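Hypothetical protein PA0094 (Pseudomonas aeruginosa, PDB 1TU1) acts as a homodimer essential for delivering the toxin Tse6 to target cells, specifically for loading it onto VgrG1a. Local coordinates at residues 6-10 against 11-15. Sequence-based numbering, arbitrary orientation. Where two conformers were deposited one is given.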
loop_
_atom_site.group_PDB
_atom_site.type_symbol
_atom_site.label_atom_id
_atom_site.label_comp_id
_atom_site.label_asym_id
_atom_site.label_seq_id
_atom_site.Cartn_x
_atom_site.Cartn_y
_atom_site.Cartn_z
ATOM N N TYR A 6 8.621 0.021 11.276
ATOM C CA TYR A 6 7.789 -0.483 10.198
ATOM C C TYR A 6 8.659 -0.766 8.966
ATOM O O TYR A 6 9.431 0.079 8.529
ATOM C CB TYR A 6 6.735 0.557 9.858
ATOM C CG TYR A 6 5.791 0.096 8.799
ATOM C CD1 TYR A 6 4.684 -0.682 9.125
ATOM C CD2 TYR A 6 6.001 0.427 7.444
ATOM C CE1 TYR A 6 3.818 -1.124 8.146
ATOM C CE2 TYR A 6 5.125 -0.001 6.470
ATOM C CZ TYR A 6 4.045 -0.789 6.819
ATOM O OH TYR A 6 3.174 -1.221 5.842
ATOM N N ARG A 7 8.514 -1.953 8.416
ATOM C CA ARG A 7 9.346 -2.418 7.325
ATOM C C ARG A 7 8.563 -2.367 6.012
ATOM O O ARG A 7 7.421 -2.874 5.920
ATOM C CB ARG A 7 9.864 -3.849 7.553
ATOM C CG ARG A 7 10.191 -4.209 8.987
ATOM C CD ARG A 7 11.053 -3.198 9.727
ATOM N NE ARG A 7 11.692 -3.662 10.966
ATOM C CZ ARG A 7 11.172 -4.472 11.895
ATOM N NH1 ARG A 7 9.957 -5.004 11.785
ATOM N NH2 ARG A 7 11.906 -4.767 12.969
ATOM N N LEU A 8 9.167 -1.714 5.013
ATOM C CA LEU A 8 8.719 -1.805 3.629
ATOM C C LEU A 8 9.900 -2.233 2.736
ATOM O O LEU A 8 11.011 -2.451 3.212
ATOM C CB LEU A 8 8.073 -0.504 3.156
ATOM C CG LEU A 8 8.805 0.828 3.313
ATOM C CD1 LEU A 8 8.364 1.798 2.240
ATOM C CD2 LEU A 8 8.575 1.437 4.682
ATOM N N HIS A 9 9.624 -2.454 1.466
ATOM C CA HIS A 9 10.601 -3.066 0.568
ATOM C C HIS A 9 11.801 -2.142 0.354
ATOM O O HIS A 9 12.935 -2.618 0.267
ATOM C CB HIS A 9 9.937 -3.431 -0.761
ATOM C CG HIS A 9 10.843 -4.151 -1.719
ATOM N ND1 HIS A 9 11.480 -5.329 -1.398
ATOM C CD2 HIS A 9 11.190 -3.869 -3.001
ATOM C CE1 HIS A 9 12.204 -5.732 -2.434
ATOM N NE2 HIS A 9 12.050 -4.860 -3.417
ATOM N N GLU A 10 11.542 -0.841 0.397
ATOM C CA GLU A 10 12.503 0.197 0.039
ATOM C C GLU A 10 13.127 0.907 1.214
ATOM O O GLU A 10 14.071 1.684 1.025
ATOM C CB GLU A 10 11.806 1.241 -0.831
ATOM C CG GLU A 10 11.215 0.644 -2.097
ATOM C CD GLU A 10 9.777 0.179 -1.922
ATOM O OE1 GLU A 10 9.303 0.075 -0.750
ATOM O OE2 GLU A 10 9.138 -0.100 -2.952
ATOM N N ALA A 11 12.622 0.646 2.422
ATOM C CA ALA A 11 13.048 1.395 3.596
ATOM C C ALA A 11 12.456 0.839 4.903
ATOM O O ALA A 11 11.588 -0.025 4.882
ATOM C CB ALA A 11 12.604 2.841 3.446
ATOM N N ASP A 12 12.939 1.369 6.024
ATOM C CA ASP A 12 12.331 1.174 7.338
ATOM C C ASP A 12 12.121 2.525 7.944
ATOM O O ASP A 12 12.889 3.441 7.687
ATOM C CB ASP A 12 13.254 0.369 8.236
ATOM C CG ASP A 12 13.619 -0.925 7.624
ATOM O OD1 ASP A 12 12.811 -1.862 7.735
ATOM O OD2 ASP A 12 14.642 -1.069 6.913
ATOM N N LEU A 13 11.089 2.659 8.760
ATOM C CA LEU A 13 10.896 3.877 9.539
ATOM C C LEU A 13 10.081 3.582 10.782
ATOM O O LEU A 13 9.393 2.569 10.838
ATOM C CB LEU A 13 10.229 4.975 8.725
ATOM C CG LEU A 13 8.715 4.910 8.437
ATOM C CD1 LEU A 13 8.264 6.216 7.843
ATOM C CD2 LEU A 13 8.409 3.747 7.509
ATOM N N GLU A 14 10.158 4.464 11.777
ATOM C CA GLU A 14 9.331 4.309 12.969
ATOM C C GLU A 14 8.004 4.970 12.741
ATOM O O GLU A 14 7.957 6.141 12.373
ATOM C CB GLU A 14 10.010 4.923 14.198
ATOM C CG GLU A 14 11.287 4.186 14.542
ATOM C CD GLU A 14 11.959 4.695 15.803
ATOM O OE1 GLU A 14 11.522 5.724 16.384
ATOM O OE2 GLU A 14 12.956 4.077 16.166
ATOM N N ILE A 15 6.925 4.219 12.956
ATOM C CA ILE A 15 5.570 4.713 12.819
ATOM C C ILE A 15 4.867 4.834 14.204
ATOM O O ILE A 15 4.817 3.857 14.932
ATOM C CB ILE A 15 4.788 3.758 11.902
ATOM C CG1 ILE A 15 5.334 3.838 10.439
ATOM C CG2 ILE A 15 3.273 4.051 11.958
ATOM C CD1 ILE A 15 5.060 5.173 9.744
#
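With CG between backbone N and carbonyl carbon in both Leu8 (chi1 52°) and Leu13, the two leucines rise from the hairpin on the face that also carries Tyr6, and their CD2 methyls meet at 3.7 Å. Tyr6 has a different first torsion: its CG is anti to the backbone N (chi1 -177°), and the ring runs beside Leu13 before its end leads off, while its CB packs against Ile15 CG1 at 3.6 Å. The apolar chains of Leu13 and Ile15 suit this buried face because they lie alongside Tyr6 and give it a greasy surface, while its hydroxyl still reaches a polar partner, Asn25 of the second subunit.

The backbone holds these side chains in register. Tyr6 and Leu13 form an antiparallel hydrogen-bonded pair, with Tyr6 N to Leu13 O at 2.7 Å and Leu13 N to Tyr6 O at 3.1 Å. Nearer the turn, Leu8 N donates to Ala11 O at 3.0 Å, closing the loop through His9 and Glu10. The short methyl of Ala11 suits this tight end of the hairpin, where Leu8 CG comes to 3.3 Å from Ala11 O.

On the other face, Arg7 and Asp12 make a non-hydrogen-bonded pair. The methylene CD of Arg7 meets Asp12 OD1 at 3.0 Å; the salt bridge from Arg7 NE to that oxygen is long, 3.9 Å, and tentative, since Arg7 was modelled in two conformers. The carboxylate's stronger partner is Arg7 of the second subunit; opposite charges here therefore serve the dimer as well as the hairpin.

Strands 3-7 and 11-16 form this two-stranded hairpin separately from the six-stranded sheet of the same chain. Ala11 and Asp12 pair with a strand of the second subunit, extending the hairpin's sheet across the interface, and Glu10 reaches Arg44 on strand 38-45 of that subunit.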